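Local coordinates for Alpha/beta hydrolase fold-3 domain-containing protein (Enterococcus faecalis, PDB 2QRU) that is of unknown function but adopts an alpha/beta hydrolase fold and probably acts as a hydrolase, at residues V30-G35 and D45-L50; T72-I77 and G106-L111; E141-L146 and L174-S179. One frame throughout, in Å; residues are numbered along the deposited sequence. Where two conformers were deposited one is given.

Interaction 1 of 3, residues V30-G35 and D45-L50; sequences VVYLHG and DLPEEL. With EDO (1,2-ethanediol), chain G; EDO (1,2-ethanediol), chain E.
The phenol ring of Y32 is sandwiched: L46 CD1 sits over the centre of one face, and the backbone N of H34 lies above the opposite face, displaced toward the rim. The L46 methyl carbon is 3.8 Å from the ring centroid and only 3° off its normal, so this is a CH-pi contact over the face. L46 CB adds a contact of 3.6 Å with Y32 CE2, while L50 CD2 approaches Y32 CE1 obliquely at 4.3 Å. At the edge, in the ring plane, stands D45 OD1. It accepts a 2.6 Å hydrogen bond from Y32 OH on its syn side, somewhat out of the carboxylate plane.

The other oxygen of D45 faces the backbone. With its syn lone pair OD2 takes the N-H of G35 at 3.1 Å (N-H...O 160°), and an ethanediol, probably from the crystallisation liquor, donates to the same oxygen from its O2 at 2.7 Å. D45 reaches Y32 and G35 because its CG lies between its own N and carbonyl carbon (chi1 74°).

H34 and G35 follow the end of strand 28-33 and begin the HGGG sequence, whose glycine N-H groups contribute to the oxyanion hole in hormone-sensitive-lipase-like hydrolases, and probably do so here. A phosphate ion lies close to G35, consistent with such a pocket, and D45 ties the start of that loop by its bond to G35 N. D45 OD1 also has a long, weak ion pair with R103. The imidazole of H34 stacks on Y66, and its ND1 donates a hydrogen bond to G35 O at 2.6 Å, nearly within the ring plane; this contact within the segment fixes the rotation of the ring. Beyond the aspartate, L46 packs on V61 of strand 59-64 and P47 occupies the N-cap position of helix 48-55.

Interaction 2 of 3, residues T72-I77 and G106-L111; sequences TKIDHI and GGYLML. With EDO (1,2-ethanediol), chain F.
I77 and L109 meet methyl to methyl, I77 CG2 lying 4.1 Å from L109 CD2, with the two side chains crossing at about a right angle. The torsions account for the choice of atoms. In I77 the CG1 branch stands beside the backbone N (chi1 -66°), which places CG2 trans to that N and turns it to the opposing helix. L109 has its CG beside its own N and opposite the carbonyl carbon (chi1 -69°); although its CB does not point straight at the partner helix, the extended isobutyl group carries CD2 across to I77.

One turn earlier, I74 repeats the rotamer of I77 and also offers CG2. This methyl reaches the edge of the Y108 ring near its plane, 4.5 Å from CE2, a looser approach than that of the aliphatic pair. Y108 swings its ring out with CG trans to the backbone N (chi1 174°), and the ring meets that of Y133, the planes about 20° apart. Its polar end is satisfied beyond the two segments, since OH is hydrogen-bonded to Y200 O. The cross-contact is therefore wholly apolar, and the 117 Å² it buries comes from these four buried residues.

Helix 74-93 begins here, following K73 at its N-cap. Helix 105-119 starts at what is probably the nucleophile elbow, a GxSxG sequence ending in G106. L109 touches L78 and L81 of helix 74-93 and L33 of strand 28-33, so it packs against both helix and sheet, while M110, a selenomethionine, packs on L33 and strand 127-130.

Interaction 3 of 3, residues E141-L146 and L174-S179; sequences EPRKLL and LLYHYS
The long excursion between strand 127-130 and helix 173-181 leaves the sheet where alpha/beta hydrolases commonly insert a cap, and here its irregular segment 141-146 lies against that helix through L145, L146 and R143. The H177 imidazole is the centre of the contact. L146 CG stands over one face, 4.2 Å from the ring centroid and 27° off the normal, a CH-pi approach, and L146 CD1 comes to 3.6 Å from H177 CB. One face is also covered toward its rim by CD2 of Y176, and L145 CB reaches the ring edge near its plane, 4.0 Å from CE1. H177 presents the ring with CG opposite its carbonyl carbon (chi1 -72°), and L146 crosses it at about a right angle.

A second link is polar and water-mediated. R143 NH1 donates to a water at 2.8 Å, which lies at the edge of the guanidinium, in its plane, and the same water is hydrogen-bonded to Y176 OH, also at 2.8 Å. R143 NH1 further bonds E223 O, so the arginine is held by two acceptors. Outside the pair, the segment is weakly tethered by L146 O to Q181 NE2.

The Y176 side chain lies near a bound phosphate ion and, without touching it, near a probable Ser-His-Asp triad. A loop packed on a helix beside the probable active site is consistent with the cap region of an alpha/beta hydrolase fold.

In the fold
From the N terminus the three contacts follow one another in series, and none nests or crosses. Interaction 1 closes a short connection of nine residues without helix or strand, within the beta-alpha-beta unit of strand 28-33, helix 48-55 and strand 59-64. Interaction 2 spans 28 residues, bringing helix 74-93 against helix 105-119, with strand 98-103 between them in the chain. Interaction 3 closes 27 residues that are nearly all loop, in the excursion after strand 127-130. The first two share the core: L33 CD1 lies 3.6 Å from M110 N. Interaction 3 stands apart, its nearest atoms about 8 Å from interaction 1 and about 9 Å from interaction 2.

Interaction 1 of 3, residues V30-G35 and D45-L50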
loop_
_atom_site.group_PDB
_atom_site.type_symbol
_atom_site.label_atom_id
_atom_site.label_comp_id
_atom_site.label_asym_id
_atom_site.label_seq_id
_atom_site.Cartn_x
_atom_site.Cartn_y
_atom_site.Cartn_z
ATOM N N VAL A 30 7.524 -8.089 8.189
ATOM C CA VAL A 30 6.546 -7.083 7.735
ATOM C C VAL A 30 6.431 -7.161 6.243
ATOM O O VAL A 30 7.461 -7.134 5.536
ATOM C CB VAL A 30 6.967 -5.657 8.116
ATOM C CG1 VAL A 30 6.081 -4.613 7.434
ATOM C CG2 VAL A 30 6.867 -5.480 9.603
ATOM N N VAL A 31 5.188 -7.254 5.764
ATOM C CA VAL A 31 4.961 -7.292 4.315
ATOM C C VAL A 31 4.660 -5.863 3.878
ATOM O O VAL A 31 3.745 -5.228 4.424
ATOM C CB VAL A 31 3.802 -8.238 3.925
ATOM C CG1 VAL A 31 3.633 -8.254 2.394
ATOM C CG2 VAL A 31 4.084 -9.651 4.459
ATOM N N TYR A 32 5.440 -5.350 2.921
ATOM C CA TYR A 32 5.296 -3.982 2.458
ATOM C C TYR A 32 4.603 -3.939 1.089
ATOM O O TYR A 32 5.060 -4.612 0.143
ATOM C CB TYR A 32 6.660 -3.315 2.353
ATOM C CG TYR A 32 6.617 -1.976 1.669
ATOM C CD1 TYR A 32 6.091 -0.867 2.333
ATOM C CD2 TYR A 32 7.089 -1.818 0.354
ATOM C CE1 TYR A 32 6.038 0.385 1.726
ATOM C CE2 TYR A 32 7.040 -0.568 -0.287
ATOM C CZ TYR A 32 6.506 0.527 0.406
ATOM O OH TYR A 32 6.434 1.768 -0.192
ATOM N N LEU A 33 3.548 -3.124 0.995
ATOM C CA LEU A 33 2.774 -2.915 -0.255
ATOM C C LEU A 33 2.973 -1.501 -0.783
ATOM O O LEU A 33 2.571 -0.516 -0.122
ATOM C CB LEU A 33 1.278 -3.187 -0.036
ATOM C CG LEU A 33 1.016 -4.598 0.489
ATOM C CD1 LEU A 33 -0.452 -4.789 0.780
ATOM C CD2 LEU A 33 1.516 -5.682 -0.510
ATOM N N HIS A 34 3.534 -1.406 -1.987
ATOM C CA HIS A 34 4.011 -0.132 -2.542
ATOM C C HIS A 34 2.871 0.811 -3.016
ATOM O O HIS A 34 1.689 0.437 -3.021
ATOM C CB HIS A 34 4.998 -0.405 -3.694
ATOM C CG HIS A 34 4.369 -1.037 -4.913
ATOM N ND1 HIS A 34 3.564 -0.335 -5.787
ATOM C CD2 HIS A 34 4.449 -2.294 -5.407
ATOM C CE1 HIS A 34 3.202 -1.125 -6.793
ATOM N NE2 HIS A 34 3.713 -2.326 -6.579
ATOM N N GLY A 35 3.235 2.038 -3.403
ATOM C CA GLY A 35 2.271 3.024 -3.886
ATOM C C GLY A 35 2.104 2.993 -5.406
ATOM O O GLY A 35 2.698 2.137 -6.083
ATOM N N ASP A 45 9.995 0.973 -4.543
ATOM C CA ASP A 45 9.840 2.358 -4.062
ATOM C C ASP A 45 10.096 2.468 -2.560
ATOM O O ASP A 45 10.072 3.564 -2.008
ATOM C CB ASP A 45 8.494 3.012 -4.446
ATOM C CG ASP A 45 7.308 2.488 -3.632
ATOM O OD1 ASP A 45 7.507 1.817 -2.592
ATOM O OD2 ASP A 45 6.159 2.803 -4.012
ATOM N N LEU A 46 10.328 1.330 -1.906
ATOM C CA LEU A 46 10.460 1.304 -0.443
ATOM C C LEU A 46 11.674 2.146 -0.035
ATOM O O LEU A 46 12.814 1.840 -0.431
ATOM C CB LEU A 46 10.618 -0.125 0.041
ATOM C CG LEU A 46 10.963 -0.320 1.530
ATOM C CD1 LEU A 46 9.893 0.271 2.473
ATOM C CD2 LEU A 46 11.179 -1.795 1.809
ATOM N N PRO A 47 11.443 3.252 0.705
ATOM C CA PRO A 47 12.596 4.051 1.137
ATOM C C PRO A 47 13.549 3.302 2.077
ATOM O O PRO A 47 13.093 2.541 2.959
ATOM C CB PRO A 47 11.961 5.217 1.892
ATOM C CG PRO A 47 10.585 5.339 1.289
ATOM C CD PRO A 47 10.166 3.886 1.100
ATOM N N GLU A 48 14.849 3.547 1.867
ATOM C CA GLU A 48 15.898 2.960 2.687
ATOM C C GLU A 48 15.573 3.169 4.180
ATOM O O GLU A 48 15.726 2.248 5.009
ATOM C CB GLU A 48 17.255 3.594 2.332
ATOM C CG GLU A 48 18.391 3.222 3.281
ATOM C CD GLU A 48 18.739 1.735 3.272
ATOM O OE1 GLU A 48 18.480 1.059 2.253
ATOM O OE2 GLU A 48 19.308 1.252 4.288
ATOM N N GLU A 49 15.116 4.371 4.523
ATOM C CA GLU A 49 14.908 4.739 5.925
ATOM C C GLU A 49 13.759 3.950 6.539
ATOM O O GLU A 49 13.806 3.591 7.745
ATOM C CB GLU A 49 14.640 6.232 6.088
ATOM C CG GLU A 49 15.799 7.131 5.764
ATOM C CD GLU A 49 15.970 7.388 4.277
ATOM O OE1 GLU A 49 15.213 6.837 3.445
ATOM O OE2 GLU A 49 16.909 8.129 3.941
ATOM N N LEU A 50 12.721 3.698 5.731
ATOM C CA LEU A 50 11.578 2.938 6.229
ATOM C C LEU A 50 11.958 1.465 6.354
ATOM O O LEU A 50 11.637 0.795 7.353
ATOM C CB LEU A 50 10.356 3.133 5.325
ATOM C CG LEU A 50 9.075 2.398 5.731
ATOM C CD1 LEU A 50 8.648 2.738 7.193
ATOM C CD2 LEU A 50 7.992 2.761 4.715
HETATM C C1 EDO G . 6.205 5.317 -6.285
HETATM O O1 EDO G . 5.376 5.683 -5.162
HETATM C C2 EDO G . 5.480 4.158 -6.990
HETATM O O2 EDO G . 5.960 2.845 -6.678
HETATM C C1 EDO E . 18.808 4.546 8.125
HETATM O O1 EDO E . 17.793 5.518 8.400
HETATM C C2 EDO E . 19.013 4.396 6.622
HETATM O O2 EDO E . 19.851 3.250 6.372
#

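Interaction 2 of 3, residues T72-I77 and G106-L111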
loop_
_atom_site.group_PDB
_atom_site.type_symbol
_atom_site.label_atom_id
_atom_site.label_comp_id
_atom_site.label_asym_id
_atom_site.label_seq_id
_atom_site.Cartn_x
_atom_site.Cartn_y
_atom_site.Cartn_z
ATOM N N THR A 72 -5.298 -5.474 -15.034
ATOM C CA THR A 72 -6.026 -6.335 -14.112
ATOM C C THR A 72 -6.936 -5.430 -13.270
ATOM O O THR A 72 -6.476 -4.391 -12.792
ATOM C CB THR A 72 -5.057 -7.099 -13.186
ATOM O OG1 THR A 72 -4.170 -7.908 -13.983
ATOM C CG2 THR A 72 -5.818 -7.984 -12.228
ATOM N N LYS A 73 -8.214 -5.808 -13.128
ATOM C CA LYS A 73 -9.220 -4.988 -12.412
ATOM C C LYS A 73 -9.102 -5.160 -10.899
ATOM O O LYS A 73 -8.532 -6.147 -10.441
ATOM C CB LYS A 73 -10.648 -5.324 -12.889
ATOM C CG LYS A 73 -10.857 -5.101 -14.391
ATOM C CD LYS A 73 -10.196 -3.798 -14.860
ATOM C CE LYS A 73 -10.554 -3.518 -16.315
ATOM N NZ LYS A 73 -9.716 -2.445 -16.907
ATOM N N ILE A 74 -9.614 -4.209 -10.120
ATOM C CA ILE A 74 -9.315 -4.200 -8.674
ATOM C C ILE A 74 -9.792 -5.472 -7.976
ATOM O O ILE A 74 -9.088 -6.011 -7.116
ATOM C CB ILE A 74 -9.893 -2.973 -7.959
ATOM C CG1 ILE A 74 -9.089 -1.720 -8.323
ATOM C CG2 ILE A 74 -9.865 -3.183 -6.415
ATOM C CD1 ILE A 74 -9.530 -0.466 -7.520
ATOM N N ASP A 75 -10.991 -5.938 -8.330
ATOM C CA ASP A 75 -11.519 -7.165 -7.732
ATOM C C ASP A 75 -10.475 -8.281 -7.893
ATOM O O ASP A 75 -10.194 -8.998 -6.948
ATOM C CB ASP A 75 -12.907 -7.569 -8.303
ATOM C CG ASP A 75 -12.888 -7.875 -9.809
ATOM O OD1 ASP A 75 -12.073 -7.281 -10.550
ATOM O OD2 ASP A 75 -13.711 -8.711 -10.261
ATOM N N HIS A 76 -9.890 -8.390 -9.086
ATOM C CA HIS A 76 -8.913 -9.437 -9.388
ATOM C C HIS A 76 -7.563 -9.173 -8.678
ATOM O O HIS A 76 -6.922 -10.105 -8.169
ATOM C CB HIS A 76 -8.751 -9.523 -10.908
ATOM C CG HIS A 76 -8.038 -10.753 -11.382
ATOM N ND1 HIS A 76 -8.586 -11.616 -12.308
ATOM C CD2 HIS A 76 -6.816 -11.255 -11.078
ATOM C CE1 HIS A 76 -7.733 -12.599 -12.550
ATOM N NE2 HIS A 76 -6.651 -12.402 -11.818
ATOM N N ILE A 77 -7.144 -7.906 -8.643
ATOM C CA ILE A 77 -5.924 -7.510 -7.940
ATOM C C ILE A 77 -6.012 -7.983 -6.480
ATOM O O ILE A 77 -5.058 -8.564 -5.948
ATOM C CB ILE A 77 -5.691 -5.965 -7.966
ATOM C CG1 ILE A 77 -5.431 -5.484 -9.403
ATOM C CG2 ILE A 77 -4.477 -5.584 -7.010
ATOM C CD1 ILE A 77 -5.375 -3.978 -9.556
ATOM N N GLY A 106 -1.183 1.118 -1.586
ATOM C CA GLY A 106 -0.736 -0.009 -0.756
ATOM C C GLY A 106 -1.441 -0.074 0.612
ATOM O O GLY A 106 -1.622 -1.162 1.152
ATOM N N GLY A 107 -1.808 1.079 1.183
ATOM C CA GLY A 107 -2.584 1.083 2.447
ATOM C C GLY A 107 -3.986 0.515 2.257
ATOM O O GLY A 107 -4.488 -0.237 3.095
ATOM N N TYR A 108 -4.637 0.903 1.153
ATOM C CA TYR A 108 -5.946 0.348 0.817
ATOM C C TYR A 108 -5.823 -1.181 0.640
ATOM O O TYR A 108 -6.640 -1.971 1.201
ATOM C CB TYR A 108 -6.448 1.012 -0.459
ATOM C CG TYR A 108 -7.733 0.386 -0.971
ATOM C CD1 TYR A 108 -8.953 0.614 -0.339
ATOM C CD2 TYR A 108 -7.724 -0.460 -2.082
ATOM C CE1 TYR A 108 -10.169 0.016 -0.818
ATOM C CE2 TYR A 108 -8.911 -1.054 -2.568
ATOM C CZ TYR A 108 -10.140 -0.808 -1.929
ATOM O OH TYR A 108 -11.339 -1.386 -2.358
ATOM N N LEU A 109 -4.827 -1.604 -0.132
ATOM C CA LEU A 109 -4.588 -3.020 -0.382
ATOM C C LEU A 109 -4.344 -3.749 0.937
ATOM O O LEU A 109 -4.947 -4.794 1.182
ATOM C CB LEU A 109 -3.425 -3.211 -1.376
ATOM C CG LEU A 109 -3.722 -2.771 -2.815
ATOM C CD1 LEU A 109 -2.391 -2.879 -3.606
ATOM C CD2 LEU A 109 -4.902 -3.562 -3.483
HETATM N N MSE A 110 -3.516 -3.169 1.806
HETATM C CA MSE A 110 -3.231 -3.768 3.113
HETATM C C MSE A 110 -4.502 -4.005 3.949
HETATM O O MSE A 110 -4.731 -5.085 4.570
HETATM C CB MSE A 110 -2.294 -2.850 3.907
HETATM C CG MSE A 110 -2.256 -3.210 5.418
HETATM SE SE MSE A 110 -1.071 -1.890 6.269
HETATM C CE MSE A 110 -2.384 -0.423 6.351
ATOM N N LEU A 111 -5.369 -2.992 3.952
ATOM C CA LEU A 111 -6.590 -3.072 4.754
ATOM C C LEU A 111 -7.573 -4.101 4.179
ATOM O O LEU A 111 -8.177 -4.897 4.919
ATOM C CB LEU A 111 -7.222 -1.689 4.903
ATOM C CG LEU A 111 -6.344 -0.731 5.731
ATOM C CD1 LEU A 111 -6.840 0.728 5.550
ATOM C CD2 LEU A 111 -6.336 -1.125 7.209
HETATM C C1 EDO F . -16.632 -9.313 -7.422
HETATM O O1 EDO F . -15.746 -9.674 -8.494
HETATM C C2 EDO F . -16.380 -7.852 -7.061
HETATM O O2 EDO F . -17.435 -7.302 -6.258
#

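Interaction 3 of 3, residues E141-L146 and L174-S179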
loop_
_atom_site.group_PDB
_atom_site.type_symbol
_atom_site.label_atom_id
_atom_site.label_comp_id
_atom_site.label_asym_id
_atom_site.label_seq_id
_atom_site.Cartn_x
_atom_site.Cartn_y
_atom_site.Cartn_z
ATOM N N GLU A 141 -14.643 12.470 -6.708
ATOM C CA GLU A 141 -14.382 13.913 -6.549
ATOM C C GLU A 141 -13.313 14.368 -7.567
ATOM O O GLU A 141 -12.322 13.656 -7.779
ATOM C CB GLU A 141 -13.886 14.232 -5.105
ATOM C CG GLU A 141 -14.830 13.845 -3.909
ATOM C CD GLU A 141 -14.124 13.696 -2.507
ATOM O OE1 GLU A 141 -13.113 14.376 -2.191
ATOM O OE2 GLU A 141 -14.604 12.880 -1.689
ATOM N N PRO A 142 -13.504 15.547 -8.205
ATOM C CA PRO A 142 -12.449 16.130 -9.051
ATOM C C PRO A 142 -11.166 16.436 -8.261
ATOM O O PRO A 142 -11.222 16.956 -7.140
ATOM C CB PRO A 142 -13.092 17.414 -9.599
ATOM C CG PRO A 142 -14.250 17.712 -8.674
ATOM C CD PRO A 142 -14.725 16.385 -8.187
ATOM N N ARG A 143 -10.029 16.055 -8.834
ATOM C CA ARG A 143 -8.716 16.354 -8.266
ATOM C C ARG A 143 -7.820 16.906 -9.373
ATOM O O ARG A 143 -7.828 16.406 -10.511
ATOM C CB ARG A 143 -8.079 15.100 -7.668
ATOM C CG ARG A 143 -8.787 14.565 -6.419
ATOM C CD ARG A 143 -8.286 13.178 -6.044
ATOM N NE ARG A 143 -8.544 12.177 -7.089
ATOM C CZ ARG A 143 -7.998 10.965 -7.103
ATOM N NH1 ARG A 143 -7.154 10.603 -6.136
ATOM N NH2 ARG A 143 -8.292 10.110 -8.081
ATOM N N LYS A 144 -7.085 17.966 -9.063
ATOM C CA LYS A 144 -6.067 18.458 -9.978
ATOM C C LYS A 144 -4.743 18.187 -9.281
ATOM O O LYS A 144 -4.444 18.762 -8.225
ATOM C CB LYS A 144 -6.278 19.944 -10.335
ATOM C CG LYS A 144 -5.427 20.485 -11.512
ATOM C CD LYS A 144 -5.412 19.553 -12.738
ATOM C CE LYS A 144 -6.730 19.560 -13.506
ATOM N NZ LYS A 144 -6.821 18.433 -14.490
ATOM N N LEU A 145 -3.994 17.247 -9.854
ATOM C CA LEU A 145 -2.742 16.768 -9.281
ATOM C C LEU A 145 -1.575 17.142 -10.205
ATOM O O LEU A 145 -0.499 17.541 -9.730
ATOM C CB LEU A 145 -2.814 15.253 -9.031
ATOM C CG LEU A 145 -4.074 14.752 -8.304
ATOM C CD1 LEU A 145 -4.206 13.221 -8.301
ATOM C CD2 LEU A 145 -4.169 15.324 -6.891
ATOM N N LEU A 146 -1.792 16.999 -11.511
ATOM C CA LEU A 146 -0.890 17.523 -12.530
ATOM C C LEU A 146 -1.611 18.607 -13.307
ATOM O O LEU A 146 -2.642 18.343 -13.928
ATOM C CB LEU A 146 -0.448 16.427 -13.504
ATOM C CG LEU A 146 0.615 15.405 -13.087
ATOM C CD1 LEU A 146 0.832 14.445 -14.237
ATOM C CD2 LEU A 146 1.945 16.063 -12.683
ATOM N N LEU A 174 2.335 8.186 -16.083
ATOM C CA LEU A 174 1.480 9.035 -16.916
ATOM C C LEU A 174 0.103 8.431 -17.181
ATOM O O LEU A 174 -0.868 9.169 -17.367
ATOM C CB LEU A 174 2.161 9.395 -18.251
ATOM C CG LEU A 174 3.372 10.324 -18.163
ATOM C CD1 LEU A 174 3.813 10.831 -19.520
ATOM C CD2 LEU A 174 3.106 11.480 -17.196
ATOM N N LEU A 175 0.023 7.103 -17.228
ATOM C CA LEU A 175 -1.254 6.442 -17.512
ATOM C C LEU A 175 -2.217 6.708 -16.361
ATOM O O LEU A 175 -3.409 6.977 -16.561
ATOM C CB LEU A 175 -1.057 4.935 -17.722
ATOM C CG LEU A 175 -2.288 4.135 -18.184
ATOM C CD1 LEU A 175 -2.774 4.559 -19.564
ATOM C CD2 LEU A 175 -1.970 2.648 -18.161
ATOM N N TYR A 176 -1.673 6.640 -15.152
ATOM C CA TYR A 176 -2.414 6.953 -13.943
ATOM C C TYR A 176 -2.980 8.377 -14.001
ATOM O O TYR A 176 -4.190 8.592 -13.853
ATOM C CB TYR A 176 -1.492 6.772 -12.735
ATOM C CG TYR A 176 -2.157 7.092 -11.419
ATOM C CD1 TYR A 176 -3.328 6.441 -11.032
ATOM C CD2 TYR A 176 -1.613 8.052 -10.564
ATOM C CE1 TYR A 176 -3.945 6.729 -9.787
ATOM C CE2 TYR A 176 -2.223 8.366 -9.352
ATOM C CZ TYR A 176 -3.372 7.703 -8.964
ATOM O OH TYR A 176 -3.936 8.037 -7.753
ATOM N N HIS A 177 -2.112 9.351 -14.249
ATOM C CA HIS A 177 -2.554 10.731 -14.253
ATOM C C HIS A 177 -3.446 11.085 -15.424
ATOM O O HIS A 177 -4.359 11.910 -15.283
ATOM C CB HIS A 177 -1.383 11.671 -14.056
ATOM C CG HIS A 177 -0.858 11.623 -12.667
ATOM N ND1 HIS A 177 -1.398 12.377 -11.650
ATOM C CD2 HIS A 177 0.094 10.847 -12.099
ATOM C CE1 HIS A 177 -0.778 12.095 -10.519
ATOM N NE2 HIS A 177 0.134 11.173 -10.766
ATOM N N TYR A 178 -3.209 10.431 -16.563
ATOM C CA TYR A 178 -4.106 10.515 -17.707
ATOM C C TYR A 178 -5.519 10.041 -17.330
ATOM O O TYR A 178 -6.502 10.733 -17.609
ATOM C CB TYR A 178 -3.549 9.692 -18.877
ATOM C CG TYR A 178 -4.416 9.709 -20.123
ATOM C CD1 TYR A 178 -4.370 10.787 -21.007
ATOM C CD2 TYR A 178 -5.265 8.645 -20.424
ATOM C CE1 TYR A 178 -5.154 10.812 -22.159
ATOM C CE2 TYR A 178 -6.062 8.660 -21.581
ATOM C CZ TYR A 178 -5.996 9.746 -22.439
ATOM O OH TYR A 178 -6.766 9.773 -23.579
ATOM N N SER A 179 -5.617 8.881 -16.674
ATOM C CA SER A 179 -6.927 8.318 -16.358
ATOM C C SER A 179 -7.685 9.244 -15.409
ATOM O O SER A 179 -8.891 9.422 -15.558
ATOM C CB SER A 179 -6.837 6.886 -15.816
ATOM O OG SER A 179 -6.292 6.823 -14.503
HETATM O O HOH W 1 -6.609 7.973 -6.917
#